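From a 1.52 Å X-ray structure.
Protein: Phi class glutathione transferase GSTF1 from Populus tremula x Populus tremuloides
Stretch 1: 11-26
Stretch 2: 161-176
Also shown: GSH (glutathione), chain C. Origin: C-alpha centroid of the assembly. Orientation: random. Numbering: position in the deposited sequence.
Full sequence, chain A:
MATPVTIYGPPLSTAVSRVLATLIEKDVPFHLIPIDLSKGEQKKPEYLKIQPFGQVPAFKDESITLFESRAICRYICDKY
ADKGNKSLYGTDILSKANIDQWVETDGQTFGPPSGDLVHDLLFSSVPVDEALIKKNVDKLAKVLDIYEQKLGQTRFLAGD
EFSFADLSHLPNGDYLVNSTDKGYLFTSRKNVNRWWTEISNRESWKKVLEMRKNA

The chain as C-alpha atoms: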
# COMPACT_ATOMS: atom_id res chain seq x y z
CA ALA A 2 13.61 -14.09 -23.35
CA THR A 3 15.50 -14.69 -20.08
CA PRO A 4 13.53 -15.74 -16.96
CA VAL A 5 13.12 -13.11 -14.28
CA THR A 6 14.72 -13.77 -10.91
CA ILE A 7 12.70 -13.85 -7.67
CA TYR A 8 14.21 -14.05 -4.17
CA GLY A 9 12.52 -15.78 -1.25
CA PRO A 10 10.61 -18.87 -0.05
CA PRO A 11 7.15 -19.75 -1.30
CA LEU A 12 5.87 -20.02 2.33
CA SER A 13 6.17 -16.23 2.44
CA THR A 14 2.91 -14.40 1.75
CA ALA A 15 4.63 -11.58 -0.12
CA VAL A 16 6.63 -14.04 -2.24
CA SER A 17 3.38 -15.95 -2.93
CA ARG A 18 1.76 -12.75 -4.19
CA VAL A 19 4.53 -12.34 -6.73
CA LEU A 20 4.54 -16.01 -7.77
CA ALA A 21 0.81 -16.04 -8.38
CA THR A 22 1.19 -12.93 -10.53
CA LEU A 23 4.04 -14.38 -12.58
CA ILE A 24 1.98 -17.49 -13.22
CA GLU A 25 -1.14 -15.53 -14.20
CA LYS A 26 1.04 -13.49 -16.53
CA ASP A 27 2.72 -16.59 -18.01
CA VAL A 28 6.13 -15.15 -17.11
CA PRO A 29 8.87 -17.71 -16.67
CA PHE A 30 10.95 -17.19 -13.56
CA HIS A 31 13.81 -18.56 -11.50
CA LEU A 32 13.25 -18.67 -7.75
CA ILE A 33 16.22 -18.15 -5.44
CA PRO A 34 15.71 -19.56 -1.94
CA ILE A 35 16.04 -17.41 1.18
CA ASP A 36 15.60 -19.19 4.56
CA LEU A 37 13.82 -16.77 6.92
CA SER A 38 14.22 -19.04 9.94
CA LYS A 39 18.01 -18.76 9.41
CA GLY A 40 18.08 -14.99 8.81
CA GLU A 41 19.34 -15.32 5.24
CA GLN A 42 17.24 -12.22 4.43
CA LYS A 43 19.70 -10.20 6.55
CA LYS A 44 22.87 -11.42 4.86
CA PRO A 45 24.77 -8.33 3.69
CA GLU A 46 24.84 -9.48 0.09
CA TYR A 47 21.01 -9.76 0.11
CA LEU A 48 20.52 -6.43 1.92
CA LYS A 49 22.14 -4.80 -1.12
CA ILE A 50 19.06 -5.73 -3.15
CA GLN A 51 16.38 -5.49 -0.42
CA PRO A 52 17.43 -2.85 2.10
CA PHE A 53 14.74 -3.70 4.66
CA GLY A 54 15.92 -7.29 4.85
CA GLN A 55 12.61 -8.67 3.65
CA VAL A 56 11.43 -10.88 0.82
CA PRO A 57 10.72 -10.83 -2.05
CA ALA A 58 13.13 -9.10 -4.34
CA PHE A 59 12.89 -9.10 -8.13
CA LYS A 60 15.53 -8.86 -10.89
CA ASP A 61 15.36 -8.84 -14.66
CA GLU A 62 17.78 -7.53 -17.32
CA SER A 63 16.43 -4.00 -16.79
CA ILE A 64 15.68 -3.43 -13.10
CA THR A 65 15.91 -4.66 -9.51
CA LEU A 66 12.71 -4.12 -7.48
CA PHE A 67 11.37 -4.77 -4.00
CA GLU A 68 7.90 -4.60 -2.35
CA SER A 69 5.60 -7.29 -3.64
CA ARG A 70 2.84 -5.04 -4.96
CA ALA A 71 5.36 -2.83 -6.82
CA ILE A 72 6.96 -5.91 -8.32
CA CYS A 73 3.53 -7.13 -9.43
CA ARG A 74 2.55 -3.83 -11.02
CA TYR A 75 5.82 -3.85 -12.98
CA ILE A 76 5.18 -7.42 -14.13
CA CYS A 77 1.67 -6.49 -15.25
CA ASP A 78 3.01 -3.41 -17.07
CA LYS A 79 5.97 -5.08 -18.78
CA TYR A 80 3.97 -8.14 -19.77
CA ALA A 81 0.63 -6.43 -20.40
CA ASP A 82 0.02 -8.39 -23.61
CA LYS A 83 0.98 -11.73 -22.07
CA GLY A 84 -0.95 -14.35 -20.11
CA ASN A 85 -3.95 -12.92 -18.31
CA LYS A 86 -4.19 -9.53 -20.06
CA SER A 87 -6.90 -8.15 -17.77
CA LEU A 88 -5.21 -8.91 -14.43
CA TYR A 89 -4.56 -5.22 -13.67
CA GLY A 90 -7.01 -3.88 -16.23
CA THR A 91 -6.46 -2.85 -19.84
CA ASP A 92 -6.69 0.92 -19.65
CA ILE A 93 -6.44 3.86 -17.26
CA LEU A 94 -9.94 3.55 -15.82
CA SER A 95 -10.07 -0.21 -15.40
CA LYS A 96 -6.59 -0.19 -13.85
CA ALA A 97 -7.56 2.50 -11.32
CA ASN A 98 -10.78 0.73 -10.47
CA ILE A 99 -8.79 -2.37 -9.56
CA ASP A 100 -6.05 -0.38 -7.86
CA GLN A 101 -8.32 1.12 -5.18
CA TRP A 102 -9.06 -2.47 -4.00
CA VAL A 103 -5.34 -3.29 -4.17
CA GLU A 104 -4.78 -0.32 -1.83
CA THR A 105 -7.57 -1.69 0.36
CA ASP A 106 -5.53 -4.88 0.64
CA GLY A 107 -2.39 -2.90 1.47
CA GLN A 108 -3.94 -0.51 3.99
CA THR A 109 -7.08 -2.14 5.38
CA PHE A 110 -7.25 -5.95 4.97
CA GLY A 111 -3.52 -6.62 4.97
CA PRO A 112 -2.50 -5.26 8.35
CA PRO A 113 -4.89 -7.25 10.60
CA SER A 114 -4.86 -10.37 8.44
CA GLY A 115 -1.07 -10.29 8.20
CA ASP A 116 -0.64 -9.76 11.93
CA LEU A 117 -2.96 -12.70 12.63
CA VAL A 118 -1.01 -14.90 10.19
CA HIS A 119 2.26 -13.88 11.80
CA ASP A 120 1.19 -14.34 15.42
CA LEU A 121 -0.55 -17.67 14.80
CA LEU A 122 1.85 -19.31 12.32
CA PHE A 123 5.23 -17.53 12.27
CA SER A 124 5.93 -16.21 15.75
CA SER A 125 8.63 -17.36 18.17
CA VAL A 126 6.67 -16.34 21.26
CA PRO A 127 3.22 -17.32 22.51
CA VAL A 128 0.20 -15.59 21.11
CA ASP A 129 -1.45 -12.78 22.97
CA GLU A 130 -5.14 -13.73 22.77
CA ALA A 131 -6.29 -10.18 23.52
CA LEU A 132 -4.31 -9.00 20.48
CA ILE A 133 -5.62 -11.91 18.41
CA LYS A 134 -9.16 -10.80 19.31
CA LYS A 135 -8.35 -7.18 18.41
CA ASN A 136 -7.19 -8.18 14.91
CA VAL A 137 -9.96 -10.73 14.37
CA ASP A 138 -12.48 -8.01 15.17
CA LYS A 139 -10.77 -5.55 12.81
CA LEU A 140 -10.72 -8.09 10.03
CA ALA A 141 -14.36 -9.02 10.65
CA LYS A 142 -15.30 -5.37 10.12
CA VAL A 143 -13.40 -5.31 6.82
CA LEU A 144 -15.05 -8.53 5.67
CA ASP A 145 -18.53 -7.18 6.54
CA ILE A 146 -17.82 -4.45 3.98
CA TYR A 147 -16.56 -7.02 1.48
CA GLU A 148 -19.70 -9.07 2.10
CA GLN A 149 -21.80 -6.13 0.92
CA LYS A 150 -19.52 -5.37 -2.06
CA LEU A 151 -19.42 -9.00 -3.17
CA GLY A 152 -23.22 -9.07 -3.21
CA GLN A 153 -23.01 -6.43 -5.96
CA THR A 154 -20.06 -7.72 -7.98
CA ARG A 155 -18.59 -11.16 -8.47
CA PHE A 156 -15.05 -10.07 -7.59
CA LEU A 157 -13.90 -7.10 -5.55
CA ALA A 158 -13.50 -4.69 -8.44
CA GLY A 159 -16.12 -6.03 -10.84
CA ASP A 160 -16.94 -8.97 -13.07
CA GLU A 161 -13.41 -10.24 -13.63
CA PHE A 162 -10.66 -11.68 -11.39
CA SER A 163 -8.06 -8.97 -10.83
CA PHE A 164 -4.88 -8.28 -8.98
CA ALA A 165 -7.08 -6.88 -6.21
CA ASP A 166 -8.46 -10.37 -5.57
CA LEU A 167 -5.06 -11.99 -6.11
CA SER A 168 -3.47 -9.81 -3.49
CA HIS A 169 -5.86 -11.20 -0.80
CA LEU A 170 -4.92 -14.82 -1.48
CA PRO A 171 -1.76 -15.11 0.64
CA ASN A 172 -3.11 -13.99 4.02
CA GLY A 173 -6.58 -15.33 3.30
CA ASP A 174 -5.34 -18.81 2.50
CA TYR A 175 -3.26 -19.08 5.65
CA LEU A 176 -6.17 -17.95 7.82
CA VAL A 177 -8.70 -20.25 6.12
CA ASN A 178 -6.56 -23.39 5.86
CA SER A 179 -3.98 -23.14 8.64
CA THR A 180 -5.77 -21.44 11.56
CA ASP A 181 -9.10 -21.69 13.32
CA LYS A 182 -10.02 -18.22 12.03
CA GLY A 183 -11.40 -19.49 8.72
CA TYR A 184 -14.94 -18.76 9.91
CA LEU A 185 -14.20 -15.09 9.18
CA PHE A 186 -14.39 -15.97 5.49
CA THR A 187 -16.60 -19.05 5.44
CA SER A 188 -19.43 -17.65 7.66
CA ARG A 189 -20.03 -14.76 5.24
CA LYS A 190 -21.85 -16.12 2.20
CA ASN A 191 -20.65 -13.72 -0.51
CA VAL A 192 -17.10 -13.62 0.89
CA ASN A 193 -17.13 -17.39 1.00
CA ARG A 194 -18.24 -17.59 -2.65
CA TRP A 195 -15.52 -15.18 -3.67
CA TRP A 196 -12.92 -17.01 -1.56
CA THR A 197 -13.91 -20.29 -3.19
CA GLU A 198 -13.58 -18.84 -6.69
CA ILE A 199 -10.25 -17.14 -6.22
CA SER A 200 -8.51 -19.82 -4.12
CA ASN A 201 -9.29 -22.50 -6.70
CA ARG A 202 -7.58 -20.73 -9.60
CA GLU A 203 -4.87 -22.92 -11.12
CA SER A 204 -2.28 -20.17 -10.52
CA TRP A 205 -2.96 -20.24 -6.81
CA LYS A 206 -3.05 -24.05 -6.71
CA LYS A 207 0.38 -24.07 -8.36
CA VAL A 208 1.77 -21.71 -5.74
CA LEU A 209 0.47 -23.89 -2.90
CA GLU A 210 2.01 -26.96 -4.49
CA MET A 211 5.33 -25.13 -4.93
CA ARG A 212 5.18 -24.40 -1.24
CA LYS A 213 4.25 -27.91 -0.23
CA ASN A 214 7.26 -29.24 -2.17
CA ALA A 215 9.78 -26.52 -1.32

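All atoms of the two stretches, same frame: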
# COMPACT_ATOMS: atom_id res chain seq x y z
N PRO A 11 8.58 -19.83 -1.02
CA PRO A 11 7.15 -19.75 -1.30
C PRO A 11 6.24 -19.75 -0.06
O PRO A 11 5.10 -19.31 -0.18
CB PRO A 11 6.89 -20.98 -2.18
CG PRO A 11 8.11 -21.75 -2.19
CD PRO A 11 9.23 -20.96 -1.70
N LEU A 12 6.71 -20.14 1.12
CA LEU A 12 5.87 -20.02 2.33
C LEU A 12 5.59 -18.56 2.68
O LEU A 12 4.65 -18.27 3.41
CB LEU A 12 6.52 -20.74 3.53
CG LEU A 12 7.91 -20.26 4.00
CD1 LEU A 12 7.84 -19.05 4.93
CD2 LEU A 12 8.65 -21.38 4.68
N SER A 13 6.39 -17.64 2.15
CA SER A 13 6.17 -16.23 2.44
C SER A 13 4.95 -15.70 1.69
O SER A 13 4.78 -15.93 0.49
CB SER A 13 7.40 -15.39 2.07
OG SER A 13 7.02 -14.06 1.69
N THR A 14 4.11 -14.95 2.38
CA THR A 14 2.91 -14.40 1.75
C THR A 14 3.26 -13.42 0.64
O THR A 14 2.64 -13.46 -0.42
CB THR A 14 2.03 -13.69 2.77
OG1 THR A 14 2.83 -12.77 3.52
CG2 THR A 14 1.40 -14.69 3.71
N ALA A 15 4.24 -12.56 0.89
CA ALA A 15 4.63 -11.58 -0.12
C ALA A 15 5.29 -12.24 -1.34
O ALA A 15 5.07 -11.83 -2.47
CB ALA A 15 5.55 -10.53 0.49
N VAL A 16 6.11 -13.26 -1.11
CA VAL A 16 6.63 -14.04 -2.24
C VAL A 16 5.47 -14.70 -3.03
O VAL A 16 5.46 -14.70 -4.25
CB VAL A 16 7.62 -15.14 -1.77
CG1 VAL A 16 8.05 -16.04 -2.95
CG2 VAL A 16 8.86 -14.51 -1.10
N SER A 17 4.52 -15.27 -2.31
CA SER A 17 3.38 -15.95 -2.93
C SER A 17 2.57 -15.01 -3.83
O SER A 17 2.09 -15.41 -4.89
CB SER A 17 2.46 -16.56 -1.86
OG SER A 17 3.06 -17.71 -1.29
N ARG A 18 2.42 -13.77 -3.39
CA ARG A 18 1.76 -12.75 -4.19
C ARG A 18 2.46 -12.58 -5.52
O ARG A 18 1.83 -12.54 -6.58
CB ARG A 18 1.71 -11.43 -3.42
CG ARG A 18 1.07 -10.29 -4.18
CD ARG A 18 1.03 -8.98 -3.38
NE ARG A 18 0.14 -9.18 -2.26
CZ ARG A 18 0.50 -9.40 -1.00
NH1 ARG A 18 1.78 -9.39 -0.64
NH2 ARG A 18 -0.44 -9.63 -0.11
N VAL A 19 3.79 -12.51 -5.49
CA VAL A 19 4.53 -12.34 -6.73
C VAL A 19 4.44 -13.59 -7.62
O VAL A 19 4.26 -13.49 -8.83
CB VAL A 19 6.00 -11.97 -6.43
CG1 VAL A 19 6.84 -12.00 -7.69
CG2 VAL A 19 6.07 -10.61 -5.80
N LEU A 20 4.57 -14.77 -7.01
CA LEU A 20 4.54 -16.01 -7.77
C LEU A 20 3.22 -16.18 -8.48
O LEU A 20 3.18 -16.58 -9.64
CB LEU A 20 4.79 -17.22 -6.86
CG LEU A 20 6.18 -17.32 -6.25
CD1 LEU A 20 6.29 -18.54 -5.37
CD2 LEU A 20 7.24 -17.39 -7.33
N ALA A 21 2.12 -15.90 -7.78
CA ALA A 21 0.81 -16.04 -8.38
C ALA A 21 0.68 -15.10 -9.58
O ALA A 21 0.10 -15.47 -10.60
CB ALA A 21 -0.27 -15.77 -7.36
N THR A 22 1.23 -13.89 -9.45
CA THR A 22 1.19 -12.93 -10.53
C THR A 22 2.00 -13.39 -11.74
O THR A 22 1.52 -13.32 -12.86
CB THR A 22 1.69 -11.56 -10.04
OG1 THR A 22 0.85 -11.13 -8.96
CG2 THR A 22 1.68 -10.52 -11.16
N LEU A 23 3.21 -13.87 -11.50
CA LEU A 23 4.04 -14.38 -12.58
C LEU A 23 3.31 -15.47 -13.34
O LEU A 23 3.34 -15.52 -14.56
CB LEU A 23 5.37 -14.90 -12.03
CG LEU A 23 6.31 -13.80 -11.53
CD1 LEU A 23 7.39 -14.37 -10.66
CD2 LEU A 23 6.91 -13.08 -12.72
N ILE A 24 2.64 -16.35 -12.60
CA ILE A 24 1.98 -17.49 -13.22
C ILE A 24 0.75 -17.04 -14.03
O ILE A 24 0.55 -17.48 -15.16
CB ILE A 24 1.59 -18.53 -12.17
CG1 ILE A 24 2.85 -19.17 -11.58
CG2 ILE A 24 0.72 -19.61 -12.80
CD1 ILE A 24 2.63 -19.93 -10.28
N GLU A 25 -0.05 -16.14 -13.46
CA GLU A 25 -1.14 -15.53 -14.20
C GLU A 25 -0.65 -14.86 -15.46
O GLU A 25 -1.32 -14.91 -16.50
CB GLU A 25 -1.87 -14.50 -13.33
CG GLU A 25 -2.73 -15.10 -12.22
CD GLU A 25 -4.10 -15.62 -12.70
OE1 GLU A 25 -4.60 -15.17 -13.75
OE2 GLU A 25 -4.67 -16.48 -12.00
N LYS A 26 0.51 -14.21 -15.38
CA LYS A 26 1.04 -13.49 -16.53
C LYS A 26 1.88 -14.35 -17.46
O LYS A 26 2.40 -13.83 -18.45
CB LYS A 26 1.86 -12.29 -16.06
CG LYS A 26 1.01 -11.26 -15.34
CD LYS A 26 -0.12 -10.71 -16.21
CE LYS A 26 0.36 -10.12 -17.53
NZ LYS A 26 -0.73 -9.47 -18.31
N GLU A 161 -14.58 -9.52 -13.17
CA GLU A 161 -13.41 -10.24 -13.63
C GLU A 161 -12.39 -10.34 -12.50
O GLU A 161 -12.18 -9.37 -11.79
CB GLU A 161 -12.81 -9.51 -14.83
CG GLU A 161 -12.08 -10.37 -15.83
CD GLU A 161 -11.72 -9.60 -17.11
OE1 GLU A 161 -12.22 -8.47 -17.32
OE2 GLU A 161 -10.93 -10.15 -17.91
N PHE A 162 -11.79 -11.51 -12.32
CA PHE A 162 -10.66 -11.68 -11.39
C PHE A 162 -9.62 -10.61 -11.68
O PHE A 162 -9.29 -10.36 -12.84
CB PHE A 162 -10.05 -13.08 -11.51
CG PHE A 162 -8.88 -13.33 -10.58
CD1 PHE A 162 -9.08 -13.62 -9.24
CD2 PHE A 162 -7.58 -13.35 -11.07
CE1 PHE A 162 -8.02 -13.88 -8.40
CE2 PHE A 162 -6.51 -13.60 -10.23
CZ PHE A 162 -6.72 -13.87 -8.90
N SER A 163 -9.09 -9.98 -10.64
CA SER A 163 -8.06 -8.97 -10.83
C SER A 163 -6.97 -9.12 -9.81
O SER A 163 -7.07 -9.92 -8.87
CB SER A 163 -8.64 -7.56 -10.73
OG SER A 163 -8.84 -7.17 -9.38
N PHE A 164 -5.93 -8.31 -9.97
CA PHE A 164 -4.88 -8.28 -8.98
C PHE A 164 -5.41 -7.94 -7.59
O PHE A 164 -4.84 -8.36 -6.58
CB PHE A 164 -3.77 -7.28 -9.38
CG PHE A 164 -2.60 -7.33 -8.47
CD1 PHE A 164 -1.76 -8.42 -8.50
CD2 PHE A 164 -2.39 -6.36 -7.51
CE1 PHE A 164 -0.73 -8.53 -7.63
CE2 PHE A 164 -1.34 -6.47 -6.64
CZ PHE A 164 -0.50 -7.55 -6.71
N ALA A 165 -6.50 -7.18 -7.52
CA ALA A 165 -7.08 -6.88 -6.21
C ALA A 165 -7.45 -8.17 -5.49
O ALA A 165 -7.16 -8.32 -4.31
CB ALA A 165 -8.28 -5.99 -6.34
N ASP A 166 -8.10 -9.09 -6.19
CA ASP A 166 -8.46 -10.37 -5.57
C ASP A 166 -7.20 -11.18 -5.27
O ASP A 166 -7.05 -11.73 -4.17
CB ASP A 166 -9.39 -11.16 -6.48
CG ASP A 166 -10.56 -10.33 -6.94
OD1 ASP A 166 -11.47 -10.07 -6.13
OD2 ASP A 166 -10.55 -9.95 -8.13
N LEU A 167 -6.30 -11.23 -6.24
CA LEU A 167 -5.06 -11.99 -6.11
C LEU A 167 -4.32 -11.59 -4.85
O LEU A 167 -3.85 -12.45 -4.10
CB LEU A 167 -4.19 -11.81 -7.36
CG LEU A 167 -2.93 -12.66 -7.48
CD1 LEU A 167 -2.50 -12.73 -8.94
CD2 LEU A 167 -1.78 -12.11 -6.61
N SER A 168 -4.28 -10.29 -4.58
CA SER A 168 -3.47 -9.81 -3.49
C SER A 168 -3.98 -10.27 -2.11
O SER A 168 -3.20 -10.27 -1.14
CB SER A 168 -3.39 -8.27 -3.57
OG SER A 168 -2.29 -7.75 -2.86
N HIS A 169 -5.26 -10.67 -2.04
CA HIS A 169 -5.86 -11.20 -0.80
C HIS A 169 -5.57 -12.69 -0.56
O HIS A 169 -5.76 -13.19 0.54
CB HIS A 169 -7.37 -11.00 -0.80
CG HIS A 169 -7.80 -9.59 -0.65
ND1 HIS A 169 -7.73 -8.66 -1.67
CD2 HIS A 169 -8.28 -8.92 0.43
CE1 HIS A 169 -8.15 -7.49 -1.23
NE2 HIS A 169 -8.49 -7.62 0.04
N LEU A 170 -5.12 -13.39 -1.59
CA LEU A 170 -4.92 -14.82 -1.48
C LEU A 170 -3.91 -15.22 -0.40
O LEU A 170 -4.18 -16.16 0.36
CB LEU A 170 -4.50 -15.41 -2.84
CG LEU A 170 -5.65 -15.54 -3.85
CD1 LEU A 170 -5.13 -15.81 -5.26
CD2 LEU A 170 -6.62 -16.63 -3.42
N PRO A 171 -2.75 -14.54 -0.29
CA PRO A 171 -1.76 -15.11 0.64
C PRO A 171 -2.19 -15.12 2.11
O PRO A 171 -2.07 -16.15 2.78
CB PRO A 171 -0.52 -14.24 0.42
CG PRO A 171 -0.67 -13.77 -1.01
CD PRO A 171 -2.14 -13.52 -1.18
N ASN A 172 -2.70 -14.00 2.63
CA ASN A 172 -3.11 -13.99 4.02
C ASN A 172 -4.41 -14.76 4.19
O ASN A 172 -4.61 -15.45 5.19
CB ASN A 172 -3.26 -12.57 4.56
CG ASN A 172 -1.92 -11.93 4.83
OD1 ASN A 172 -0.91 -12.61 4.96
ND2 ASN A 172 -1.91 -10.62 4.95
N GLY A 173 -5.32 -14.62 3.23
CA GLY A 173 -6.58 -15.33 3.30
C GLY A 173 -6.38 -16.82 3.39
O GLY A 173 -7.01 -17.50 4.22
N ASP A 174 -5.48 -17.36 2.58
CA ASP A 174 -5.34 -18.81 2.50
C ASP A 174 -4.76 -19.34 3.80
O ASP A 174 -5.18 -20.39 4.29
CB ASP A 174 -4.46 -19.21 1.30
CG ASP A 174 -4.65 -20.68 0.90
OD1 ASP A 174 -4.08 -21.54 1.59
OD2 ASP A 174 -5.38 -21.00 -0.07
N TYR A 175 -3.81 -18.61 4.39
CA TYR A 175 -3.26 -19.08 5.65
C TYR A 175 -4.33 -19.06 6.74
O TYR A 175 -4.42 -19.99 7.54
CB TYR A 175 -2.05 -18.25 6.07
CG TYR A 175 -0.70 -18.76 5.58
CD1 TYR A 175 -0.26 -20.03 5.89
CD2 TYR A 175 0.14 -17.93 4.84
CE1 TYR A 175 0.99 -20.47 5.45
CE2 TYR A 175 1.38 -18.36 4.40
CZ TYR A 175 1.80 -19.64 4.72
OH TYR A 175 3.03 -20.10 4.31
N LEU A 176 -5.13 -18.01 6.79
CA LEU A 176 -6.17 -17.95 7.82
C LEU A 176 -7.20 -19.06 7.61
O LEU A 176 -7.57 -19.74 8.57
CB LEU A 176 -6.86 -16.57 7.83
CG LEU A 176 -5.93 -15.46 8.32
CD1 LEU A 176 -6.59 -14.11 8.18
CD2 LEU A 176 -5.48 -15.71 9.78
N1 GSH C . 5.75 -5.05 2.30
CA1 GSH C . 6.66 -6.09 1.87
C1 GSH C . 6.30 -6.73 0.54
O11 GSH C . 5.12 -6.78 0.28
O12 GSH C . 7.17 -7.14 -0.27
CB1 GSH C . 6.52 -7.11 2.97
CG1 GSH C . 7.76 -7.95 3.02
CD1 GSH C . 7.73 -8.83 4.24
OE1 GSH C . 7.35 -8.44 5.33
N2 GSH C . 8.19 -10.03 4.00
CA2 GSH C . 8.34 -11.09 4.95
C2 GSH C . 9.79 -11.14 5.34
O2 GSH C . 10.62 -10.88 4.50
CB2 GSH C . 7.85 -12.36 4.23
SG2 GSH C . 6.07 -12.61 4.40
N3 GSH C . 10.07 -11.48 6.60
CA3 GSH C . 11.42 -11.65 7.09
C3 GSH C . 11.94 -10.42 7.79
O31 GSH C . 11.23 -9.39 7.81
O32 GSH C . 13.06 -10.48 8.32
O HOH W 1 1.54 -11.80 5.65

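The contact is a packing of two helices that run in roughly opposite directions, its centre formed by two interlocking side chains, Arg-18 and Leu-167, with Arg-18 also hydrogen-bonded to Ser-168, and one end tied by a hydrogen bond from Tyr-175. The axes of helix 14-25 and helix 164-176 approach to 8.5 Å with 138° between their directions, and the two stretches together bury 631 Å².

Arg-18 covers more of the interface than any other residue. Its CA-to-CB bond points sideways, but the extended first part of the side chain (chi1 and chi2 both t) and the turn at chi3 (m) bring its end to the second helix, where it sits among Phe-164, Leu-167, Ser-168 and Pro-171. The guanidinium grips a single residue twice: Arg-18 NE donates to Ser-168 OG (2.9 Å) and Arg-18 NH2 donates to the backbone oxygen of the same residue, Ser-168 O (3.0 Å). The helix is kinked here: the N of Asn-172 makes no bond to the preceding turn, and Ser-168 O receives the arginine's bond instead. The aliphatic part of the arginine meanwhile packs on hydrocarbon, with Arg-18 CD 3.9 Å from Phe-164 CZ.

Leu-167 makes the reciprocal insertion, pointing toward the first helix and lodging among Arg-18, Ala-21, Thr-22 and Glu-25. Its CD2 lies 4.0 Å from Ala-21 CB, where the small alanine side chain leaves the leucine close to the helix backbone, and 3.6 Å from Arg-18 O. Thr-22 donates from OG1 to Arg-18 O within its own helix (2.9 Å); the same OG1 lies at the edge of the Phe-164 ring, 3.3 Å from CE1. Farther along, Glu-25 OE2 comes within 3.8 Å of Phe-162 CE2.

Toward the start of the first helix the backbones draw together, Thr-14 CA and Pro-171 CA being 4.9 Å apart. The two side chains point toward each other's stretch and meet at 3.5 Å between Thr-14 CB and Pro-171 CB. Proline has no amide hydrogen, which accounts for one of the missing bonds at the kink. A water extends this contact, lying 2.7 Å from Thr-14 OG1 and donating to Asn-172 OD1, also at 2.7 Å. Thr-14 OG1 additionally lies 3.4 Å from SG2 of glutathione, so this threonine borders both the second helix and the bound ligand.

Tyr-175 closes this end. Its OH donates to Leu-12 O at 2.6 Å, fastening the loop before the first helix, while Thr-14 CG2 approaches the ring edge, 3.7 Å from Tyr-175 CD2.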